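Local coordinates for protein RNA-dependent RNA Polymerase (Bombyx mori cytoplasmic polyhedrosis virus, PDB 6TZ0) that catalyses RNA-templated RNA synthesis in the viral core, serving both transcription of the double-stranded genome segments and their replication, at residues E80-P83 against S84-P87; T163-P166 against L167-Y170; K600-N603 against A604-A608. All coordinates share one frame; numbering follows the deposited sequence.

Interaction 1 (E80-P83 against S84-P87)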
ATOM      1  N   GLU A  80       9.665  32.061  23.498  1.00 46.37           N
ATOM      2  CA  GLU A  80       8.221  32.043  23.608  1.00 46.37           C
ATOM      3  C   GLU A  80       7.623  31.670  22.257  1.00 46.37           C
ATOM      4  O   GLU A  80       8.283  31.757  21.218  1.00 46.37           O
ATOM      5  CB  GLU A  80       7.709  33.399  24.087  1.00 46.37           C
ATOM      6  CG  GLU A  80       8.335  33.819  25.405  1.00 46.37           C
ATOM      7  CD  GLU A  80       7.952  32.920  26.562  1.00 46.37           C
ATOM      8  OE1 GLU A  80       6.785  32.498  26.627  1.00 46.37           O
ATOM      9  OE2 GLU A  80       8.827  32.617  27.398  1.00 46.37           O
ATOM     10  N   TYR A  81       6.368  31.229  22.284  1.00 45.76           N
ATOM     11  CA  TYR A  81       5.705  30.766  21.071  1.00 45.76           C
ATOM     12  C   TYR A  81       5.487  31.907  20.087  1.00 45.76           C
ATOM     13  O   TYR A  81       4.934  32.953  20.437  1.00 45.76           O
ATOM     14  CB  TYR A  81       4.372  30.106  21.413  1.00 45.76           C
ATOM     15  CG  TYR A  81       3.546  29.779  20.197  1.00 45.76           C
ATOM     16  CD1 TYR A  81       3.877  28.716  19.369  1.00 45.76           C
ATOM     17  CD2 TYR A  81       2.435  30.547  19.872  1.00 45.76           C
ATOM     18  CE1 TYR A  81       3.125  28.433  18.252  1.00 45.76           C
ATOM     19  CE2 TYR A  81       1.690  30.276  18.764  1.00 45.76           C
ATOM     20  CZ  TYR A  81       2.032  29.221  17.961  1.00 45.76           C
ATOM     21  OH  TYR A  81       1.265  28.968  16.855  1.00 45.76           O
ATOM     22  N   ASP A  82       5.922  31.695  18.848  1.00 46.73           N
ATOM     23  CA  ASP A  82       5.793  32.674  17.785  1.00 46.73           C
ATOM     24  C   ASP A  82       4.743  32.180  16.806  1.00 46.73           C
ATOM     25  O   ASP A  82       4.947  31.134  16.175  1.00 46.73           O
ATOM     26  CB  ASP A  82       7.136  32.872  17.086  1.00 46.73           C
ATOM     27  CG  ASP A  82       7.169  34.098  16.190  1.00 46.73           C
ATOM     28  OD1 ASP A  82       6.155  34.813  16.079  1.00 46.73           O
ATOM     29  OD2 ASP A  82       8.231  34.351  15.588  1.00 46.73           O
ATOM     30  N   PRO A  83       3.617  32.881  16.643  1.00 45.68           N
ATOM     31  CA  PRO A  83       2.567  32.391  15.738  1.00 45.68           C
ATOM     32  C   PRO A  83       2.915  32.488  14.261  1.00 45.68           C
ATOM     33  O   PRO A  83       2.169  31.944  13.439  1.00 45.68           O
ATOM     34  CB  PRO A  83       1.370  33.281  16.080  1.00 45.68           C
ATOM     35  CG  PRO A  83       1.976  34.526  16.608  1.00 45.68           C
ATOM     36  CD  PRO A  83       3.210  34.110  17.344  1.00 45.68           C
ATOM     37  N   SER A  84       4.007  33.150  13.892  1.00 45.88           N
ATOM     38  CA  SER A  84       4.443  33.187  12.504  1.00 45.88           C
ATOM     39  C   SER A  84       5.337  32.011  12.140  1.00 45.88           C
ATOM     40  O   SER A  84       5.838  31.964  11.015  1.00 45.88           O
ATOM     41  CB  SER A  84       5.173  34.498  12.205  1.00 45.88           C
ATOM     42  OG  SER A  84       6.410  34.558  12.884  1.00 45.88           O
ATOM     43  N   ASP A  85       5.560  31.071  13.061  1.00 46.21           N
ATOM     44  CA  ASP A  85       6.217  29.824  12.696  1.00 46.21           C
ATOM     45  C   ASP A  85       5.293  28.910  11.913  1.00 46.21           C
ATOM     46  O   ASP A  85       5.772  28.046  11.173  1.00 46.21           O
ATOM     47  CB  ASP A  85       6.715  29.079  13.933  1.00 46.21           C
ATOM     48  CG  ASP A  85       7.848  29.788  14.632  1.00 46.21           C
ATOM     49  OD1 ASP A  85       8.583  30.551  13.974  1.00 46.21           O
ATOM     50  OD2 ASP A  85       8.015  29.565  15.845  1.00 46.21           O
ATOM     51  N   TYR A  86       3.984  29.077  12.060  1.00 43.21           N
ATOM     52  CA  TYR A  86       2.995  28.289  11.330  1.00 43.21           C
ATOM     53  C   TYR A  86       2.015  29.233  10.646  1.00 43.21           C
ATOM     54  O   TYR A  86       0.873  29.386  11.090  1.00 43.21           O
ATOM     55  CB  TYR A  86       2.277  27.332  12.277  1.00 43.21           C
ATOM     56  CG  TYR A  86       3.216  26.356  12.948  1.00 43.21           C
ATOM     57  CD1 TYR A  86       3.660  25.222  12.287  1.00 43.21           C
ATOM     58  CD2 TYR A  86       3.673  26.584  14.239  1.00 43.21           C
ATOM     59  CE1 TYR A  86       4.526  24.340  12.893  1.00 43.21           C
ATOM     60  CE2 TYR A  86       4.537  25.706  14.854  1.00 43.21           C
ATOM     61  CZ  TYR A  86       4.960  24.587  14.177  1.00 43.21           C
ATOM     62  OH  TYR A  86       5.818  23.703  14.787  1.00 43.21           O
ATOM     63  N   PRO A  87       2.429  29.889   9.563  1.00 40.52           N
ATOM     64  CA  PRO A  87       1.580  30.905   8.941  1.00 40.52           C
ATOM     65  C   PRO A  87       0.449  30.277   8.138  1.00 40.52           C
ATOM     66  O   PRO A  87       0.399  29.071   7.910  1.00 40.52           O
ATOM     67  CB  PRO A  87       2.548  31.651   8.025  1.00 40.52           C
ATOM     68  CG  PRO A  87       3.537  30.636   7.658  1.00 40.52           C
ATOM     69  CD  PRO A  87       3.706  29.746   8.843  1.00 40.52           C
TER
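Asp82 reaches forward over the bend of the chain and turns its carboxylate to Ser84, while its backbone carbonyl receives Asp85. Its CG lies opposite the backbone nitrogen and beside the carbonyl carbon (chi1 -167°), which brings the carboxylate beside Ser84. OD1 comes 3.5 Å from Ser84 N in a weak but nearly straight bond, closing an Asx turn across Pro83. The Ser84 hydroxyl joins from the same residue: OG lies 3.2 Å from OD1 of Asp82 and nearly as close to OD2, a weak bond that either oxygen could accept, so a small side chain with a donor at its tip suits this position. In the same turn, Asp85 N donates to Asp82 O at 3.2 Å, the bond of a type I beta turn in which Pro83 and Ser84 are the corner residues. Proline, with phi already restricted near the required value, is well fitted to the first corner.

The side chains of Asp82 and Asp85 cross at about a right angle, their carboxylate planes 66° apart. Asp85 OD2 stops 3.6 Å from Asp82 CB, and Asp85 OD1 is 4.1 Å from Asp82 OD2. Two like charges this close would probably disfavour each other, but Lys79 forms a salt bridge with Asp85 OD2. Further along, Tyr81 only grazes Tyr86: CD2 of Tyr86 sits at the edge of the Tyr81 ring, 4.3 Å from Tyr81 OH.

The turn lies in the long loop between helix 73-76 and helix 121-134, in the N-terminal family region. A later part of that loop receives its aromatic residues, with Phe107 meeting Tyr81 edge-to-face and the backbone of Tyr103 and Val105 binding the buried Tyr86 hydroxyl.

Interaction 2 (T163-P166 against L167-Y170)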
ATOM      1  N   THR A 163      28.872   4.264  37.637  1.00 48.41           N
ATOM      2  CA  THR A 163      27.798   5.187  37.328  1.00 48.41           C
ATOM      3  C   THR A 163      28.289   6.494  36.712  1.00 48.41           C
ATOM      4  O   THR A 163      27.467   7.368  36.424  1.00 48.41           O
ATOM      5  CB  THR A 163      26.979   5.458  38.593  1.00 48.41           C
ATOM      6  OG1 THR A 163      25.810   6.208  38.259  1.00 48.41           O
ATOM      7  CG2 THR A 163      27.799   6.224  39.614  1.00 48.41           C
ATOM      8  N   ASN A 164      29.592   6.648  36.488  1.00 47.24           N
ATOM      9  CA  ASN A 164      30.146   7.870  35.917  1.00 47.24           C
ATOM     10  C   ASN A 164      30.430   7.680  34.429  1.00 47.24           C
ATOM     11  O   ASN A 164      31.573   7.450  34.026  1.00 47.24           O
ATOM     12  CB  ASN A 164      31.390   8.328  36.686  1.00 47.24           C
ATOM     13  CG  ASN A 164      32.374   7.208  36.946  1.00 47.24           C
ATOM     14  OD1 ASN A 164      32.170   6.074  36.516  1.00 47.24           O
ATOM     15  ND2 ASN A 164      33.453   7.524  37.650  1.00 47.24           N
ATOM     16  N   TYR A 165      29.382   7.801  33.622  1.00 41.79           N
ATOM     17  CA  TYR A 165      29.485   7.871  32.172  1.00 41.79           C
ATOM     18  C   TYR A 165      28.588   9.014  31.705  1.00 41.79           C
ATOM     19  O   TYR A 165      27.619   9.356  32.393  1.00 41.79           O
ATOM     20  CB  TYR A 165      29.114   6.521  31.519  1.00 41.79           C
ATOM     21  CG  TYR A 165      27.763   5.959  31.866  1.00 41.79           C
ATOM     22  CD1 TYR A 165      26.638   6.287  31.125  1.00 41.79           C
ATOM     23  CD2 TYR A 165      27.619   5.080  32.922  1.00 41.79           C
ATOM     24  CE1 TYR A 165      25.413   5.770  31.444  1.00 41.79           C
ATOM     25  CE2 TYR A 165      26.401   4.562  33.244  1.00 41.79           C
ATOM     26  CZ  TYR A 165      25.299   4.908  32.503  1.00 41.79           C
ATOM     27  OH  TYR A 165      24.073   4.394  32.834  1.00 41.79           O
ATOM     28  N   PRO A 166      28.914   9.661  30.568  1.00 40.43           N
ATOM     29  CA  PRO A 166      28.306  10.977  30.265  1.00 40.43           C
ATOM     30  C   PRO A 166      26.803  10.997  30.029  1.00 40.43           C
ATOM     31  O   PRO A 166      26.190  12.075  30.086  1.00 40.43           O
ATOM     32  CB  PRO A 166      29.048  11.405  28.997  1.00 40.43           C
ATOM     33  CG  PRO A 166      30.310  10.688  29.038  1.00 40.43           C
ATOM     34  CD  PRO A 166      30.030   9.378  29.646  1.00 40.43           C
ATOM     35  N   LEU A 167      26.188   9.846  29.769  1.00 40.93           N
ATOM     36  CA  LEU A 167      24.756   9.844  29.498  1.00 40.93           C
ATOM     37  C   LEU A 167      23.963  10.112  30.772  1.00 40.93           C
ATOM     38  O   LEU A 167      22.853  10.653  30.714  1.00 40.93           O
ATOM     39  CB  LEU A 167      24.348   8.522  28.845  1.00 40.93           C
ATOM     40  CG  LEU A 167      22.931   8.436  28.266  1.00 40.93           C
ATOM     41  CD1 LEU A 167      22.748   9.446  27.148  1.00 40.93           C
ATOM     42  CD2 LEU A 167      22.616   7.045  27.767  1.00 40.93           C
ATOM     43  N   ARG A 168      24.544   9.807  31.939  1.00 43.63           N
ATOM     44  CA  ARG A 168      23.915  10.182  33.202  1.00 43.63           C
ATOM     45  C   ARG A 168      23.882  11.694  33.378  1.00 43.63           C
ATOM     46  O   ARG A 168      22.877  12.251  33.835  1.00 43.63           O
ATOM     47  CB  ARG A 168      24.645   9.544  34.384  1.00 43.63           C
ATOM     48  CG  ARG A 168      24.689   8.043  34.364  1.00 43.63           C
ATOM     49  CD  ARG A 168      23.304   7.454  34.360  1.00 43.63           C
ATOM     50  NE  ARG A 168      22.526   7.727  35.562  1.00 43.63           N
ATOM     51  CZ  ARG A 168      22.492   6.936  36.628  1.00 43.63           C
ATOM     52  NH1 ARG A 168      23.196   5.817  36.646  1.00 43.63           N
ATOM     53  NH2 ARG A 168      21.745   7.260  37.669  1.00 43.63           N
ATOM     54  N   THR A 169      24.968  12.377  33.011  1.00 43.58           N
ATOM     55  CA  THR A 169      24.985  13.829  33.118  1.00 43.58           C
ATOM     56  C   THR A 169      24.074  14.472  32.089  1.00 43.58           C
ATOM     57  O   THR A 169      23.484  15.514  32.375  1.00 43.58           O
ATOM     58  CB  THR A 169      26.400  14.368  32.966  1.00 43.58           C
ATOM     59  OG1 THR A 169      26.861  14.116  31.637  1.00 43.58           O
ATOM     60  CG2 THR A 169      27.311  13.674  33.942  1.00 43.58           C
ATOM     61  N   TYR A 170      23.921  13.860  30.908  1.00 40.51           N
ATOM     62  CA  TYR A 170      22.915  14.350  29.962  1.00 40.51           C
ATOM     63  C   TYR A 170      21.495  14.194  30.500  1.00 40.51           C
ATOM     64  O   TYR A 170      20.685  15.121  30.382  1.00 40.51           O
ATOM     65  CB  TYR A 170      23.050  13.657  28.606  1.00 40.51           C
ATOM     66  CG  TYR A 170      24.071  14.299  27.699  1.00 40.51           C
ATOM     67  CD1 TYR A 170      23.769  15.471  27.019  1.00 40.51           C
ATOM     68  CD2 TYR A 170      25.320  13.731  27.503  1.00 40.51           C
ATOM     69  CE1 TYR A 170      24.687  16.069  26.189  1.00 40.51           C
ATOM     70  CE2 TYR A 170      26.245  14.322  26.671  1.00 40.51           C
ATOM     71  CZ  TYR A 170      25.920  15.489  26.016  1.00 40.51           C
ATOM     72  OH  TYR A 170      26.835  16.085  25.185  1.00 40.51           O
TER
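Tyr165 and Pro166 meet Arg168, Thr169 and Tyr170 in a local contact at the start of helix 166-175, where a loop in the N-terminal family region passes into the first helical turn. The backbone sets the frame. Arg168 N donates to Tyr165 O at 3.1 Å, and Tyr170 N to Pro166 O at 3.0 Å, a regular bond between residues four apart. The same Pro166 oxygen also accepts from Thr169 OG1, 2.6 Å away, so two donors grip it; threonine suits this position because its short side chain can fold back onto the preceding turn. Proline fits an opening turn, where an amide hydrogen would have no carbonyl of the helix to bind.

Tyr165 holds its ring between its own backbone nitrogen and carbonyl carbon (chi1 56°), which places the aromatic group beside Leu167 and Arg168. Arg168 crosses one face of that ring: CG stands 3.9 Å from the ring centroid and 19° off the normal, a CH-pi contact. The bend at chi2 sets Arg168 CD 3.5 Å from Tyr165 OH, and a second bend at chi3 turns the guanidinium, whose plane lies 60° from the ring plane. Arginine is thus used twice, its methylenes for the ring and its charge for an acid: NH1 forms a salt bridge with Asp157, whose other carboxylate oxygen accepts from Tyr165 OH. Leu167 adds an apolar touch at 3.9 Å from its CB to Tyr165 CD1.

On one flank, helix 145-160 supplies Asp157 together with Ile153 and Leu156 against Tyr165. Helix 224-237 covers another part, placing Ile228 on both Pro166 and Tyr170 and accepting the Tyr170 hydroxyl at Asn232.

Interaction 3 (K600-N603 against A604-A608)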
ATOM      1  N   LYS A 600     -15.677  -3.085 -34.444  1.00 21.78           N
ATOM      2  CA  LYS A 600     -14.710  -4.085 -34.030  1.00 21.78           C
ATOM      3  C   LYS A 600     -15.248  -4.866 -32.846  1.00 21.78           C
ATOM      4  O   LYS A 600     -16.101  -4.389 -32.098  1.00 21.78           O
ATOM      5  CB  LYS A 600     -13.359  -3.466 -33.664  1.00 21.78           C
ATOM      6  CG  LYS A 600     -12.652  -2.814 -34.829  1.00 21.78           C
ATOM      7  CD  LYS A 600     -12.241  -3.840 -35.861  1.00 21.78           C
ATOM      8  CE  LYS A 600     -11.406  -3.214 -36.955  1.00 21.78           C
ATOM      9  NZ  LYS A 600     -12.209  -2.322 -37.827  1.00 21.78           N
ATOM     10  N   TYR A 601     -14.741  -6.082 -32.701  1.00 21.92           N
ATOM     11  CA  TYR A 601     -15.076  -6.937 -31.572  1.00 21.92           C
ATOM     12  C   TYR A 601     -14.130  -6.616 -30.425  1.00 21.92           C
ATOM     13  O   TYR A 601     -12.911  -6.755 -30.562  1.00 21.92           O
ATOM     14  CB  TYR A 601     -14.963  -8.400 -31.982  1.00 21.92           C
ATOM     15  CG  TYR A 601     -15.450  -9.393 -30.962  1.00 21.92           C
ATOM     16  CD1 TYR A 601     -16.799  -9.680 -30.840  1.00 21.92           C
ATOM     17  CD2 TYR A 601     -14.561 -10.050 -30.130  1.00 21.92           C
ATOM     18  CE1 TYR A 601     -17.249 -10.592 -29.920  1.00 21.92           C
ATOM     19  CE2 TYR A 601     -15.001 -10.961 -29.204  1.00 21.92           C
ATOM     20  CZ  TYR A 601     -16.344 -11.229 -29.105  1.00 21.92           C
ATOM     21  OH  TYR A 601     -16.787 -12.143 -28.185  1.00 21.92           O
ATOM     22  N   VAL A 602     -14.681  -6.170 -29.303  1.00 21.59           N
ATOM     23  CA  VAL A 602     -13.900  -5.703 -28.165  1.00 21.59           C
ATOM     24  C   VAL A 602     -14.231  -6.585 -26.971  1.00 21.59           C
ATOM     25  O   VAL A 602     -15.401  -6.708 -26.599  1.00 21.59           O
ATOM     26  CB  VAL A 602     -14.199  -4.228 -27.851  1.00 21.59           C
ATOM     27  CG1 VAL A 602     -13.383  -3.756 -26.678  1.00 21.59           C
ATOM     28  CG2 VAL A 602     -13.946  -3.354 -29.062  1.00 21.59           C
ATOM     29  N   ASN A 603     -13.211  -7.193 -26.367  1.00 23.45           N
ATOM     30  CA  ASN A 603     -13.463  -8.061 -25.227  1.00 23.45           C
ATOM     31  C   ASN A 603     -13.621  -7.234 -23.950  1.00 23.45           C
ATOM     32  O   ASN A 603     -13.529  -6.007 -23.962  1.00 23.45           O
ATOM     33  CB  ASN A 603     -12.375  -9.131 -25.104  1.00 23.45           C
ATOM     34  CG  ASN A 603     -10.977  -8.567 -24.954  1.00 23.45           C
ATOM     35  OD1 ASN A 603     -10.769  -7.373 -24.954  1.00 23.45           O
ATOM     36  ND2 ASN A 603     -10.011  -9.446 -24.795  1.00 23.45           N
ATOM     37  N   ALA A 604     -13.847  -7.922 -22.827  1.00 22.72           N
ATOM     38  CA  ALA A 604     -14.227  -7.242 -21.591  1.00 22.72           C
ATOM     39  C   ALA A 604     -13.053  -6.512 -20.954  1.00 22.72           C
ATOM     40  O   ALA A 604     -13.215  -5.403 -20.425  1.00 22.72           O
ATOM     41  CB  ALA A 604     -14.809  -8.251 -20.607  1.00 22.72           C
ATOM     42  N   ALA A 605     -11.870  -7.127 -20.986  1.00 22.81           N
ATOM     43  CA  ALA A 605     -10.698  -6.557 -20.335  1.00 22.81           C
ATOM     44  C   ALA A 605     -10.242  -5.276 -21.008  1.00 22.81           C
ATOM     45  O   ALA A 605      -9.788  -4.351 -20.333  1.00 22.81           O
ATOM     46  CB  ALA A 605      -9.565  -7.574 -20.329  1.00 22.81           C
ATOM     47  N   TRP A 606     -10.390  -5.191 -22.327  1.00 21.90           N
ATOM     48  CA  TRP A 606      -9.963  -3.999 -23.044  1.00 21.90           C
ATOM     49  C   TRP A 606     -10.956  -2.861 -22.847  1.00 21.90           C
ATOM     50  O   TRP A 606     -10.559  -1.692 -22.783  1.00 21.90           O
ATOM     51  CB  TRP A 606      -9.720  -4.391 -24.502  1.00 21.90           C
ATOM     52  CG  TRP A 606      -9.291  -3.374 -25.474  1.00 21.90           C
ATOM     53  CD1 TRP A 606      -8.516  -2.287 -25.238  1.00 21.90           C
ATOM     54  CD2 TRP A 606      -9.392  -3.488 -26.890  1.00 21.90           C
ATOM     55  NE1 TRP A 606      -8.240  -1.640 -26.410  1.00 21.90           N
ATOM     56  CE2 TRP A 606      -8.758  -2.368 -27.445  1.00 21.90           C
ATOM     57  CE3 TRP A 606      -9.999  -4.411 -27.744  1.00 21.90           C
ATOM     58  CZ2 TRP A 606      -8.720  -2.138 -28.811  1.00 21.90           C
ATOM     59  CZ3 TRP A 606      -9.963  -4.177 -29.100  1.00 21.90           C
ATOM     60  CH2 TRP A 606      -9.328  -3.052 -29.619  1.00 21.90           C
ATOM     61  N   GLN A 607     -12.232  -3.195 -22.624  1.00 22.38           N
ATOM     62  CA  GLN A 607     -13.212  -2.204 -22.187  1.00 22.38           C
ATOM     63  C   GLN A 607     -12.865  -1.652 -20.812  1.00 22.38           C
ATOM     64  O   GLN A 607     -12.908  -0.435 -20.593  1.00 22.38           O
ATOM     65  CB  GLN A 607     -14.609  -2.814 -22.143  1.00 22.38           C
ATOM     66  CG  GLN A 607     -15.179  -3.207 -23.468  1.00 22.38           C
ATOM     67  CD  GLN A 607     -16.522  -3.861 -23.329  1.00 22.38           C
ATOM     68  OE1 GLN A 607     -17.068  -3.950 -22.240  1.00 22.38           O
ATOM     69  NE2 GLN A 607     -17.040  -4.379 -24.426  1.00 22.38           N
ATOM     70  N   ALA A 608     -12.519  -2.540 -19.873  1.00 23.07           N
ATOM     71  CA  ALA A 608     -12.183  -2.103 -18.519  1.00 23.07           C
ATOM     72  C   ALA A 608     -10.918  -1.260 -18.495  1.00 23.07           C
ATOM     73  O   ALA A 608     -10.872  -0.222 -17.826  1.00 23.07           O
ATOM     74  CB  ALA A 608     -12.027  -3.309 -17.598  1.00 23.07           C
TER
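Asn603 swings its amide between its own backbone nitrogen and carbonyl carbon (chi1 58°), which, with chi2 near zero, puts OD1 at the start of the helix, while Trp606 extends its indole opposite its backbone nitrogen (chi1 179°), back toward the strand. OD1 of Asn603 thereby lies 3.4 Å from Trp606 N, a weak capping bond, and 3.2 Å from Trp606 CB. Asparagine suits this N-cap because its short amide can supply an acceptor to the opening turn, whose amides lack helical carbonyls. The amide plane stands nearly perpendicular to the indole, with OD1 at the ring's edge and near its plane. Asn603 O completes the turn through a weak bond to Gln607 N.

The unit is a strand-to-helix junction: strand 598-602, an outermost strand of an antiparallel sheet, turns into helix 604-614, and the two short segments run 84° apart. It lies in sequence between Asp547 and Asp680, which bind magnesium, and probably belongs to the fingers, as in other right-hand polymerases.

Val602, branched and apolar, points at the helix and fills the corner: CG1 is 3.6 Å from Trp606 CE3 and 3.7 Å from Gln607 CG. Leu568 and Ala571 of helix 557-573 also touch the indole, and its NE1 donates to Leu381 O on strand 380-384 of the same sheet.

All three interactions are local bends that follow one another along the chain without touching. Interactions 1 and 2 share the N-terminal family region, yet their centres are about 35 Å apart and their nearest atoms about 21 Å. Interaction 3 belongs to the central polymerase region, about 57 Å from interaction 1 and about 72 Å from interaction 2, between centres; it and interaction 2 lie on opposite sides of the chain's centre. The first turn stays in a loop, whereas 163-170 and 600-608 each lead into a helix. None adjoins an annotated nucleotide or metal site, although interaction 3 shares its family region with the magnesium-binding Asp547, Asp680 and Asp681.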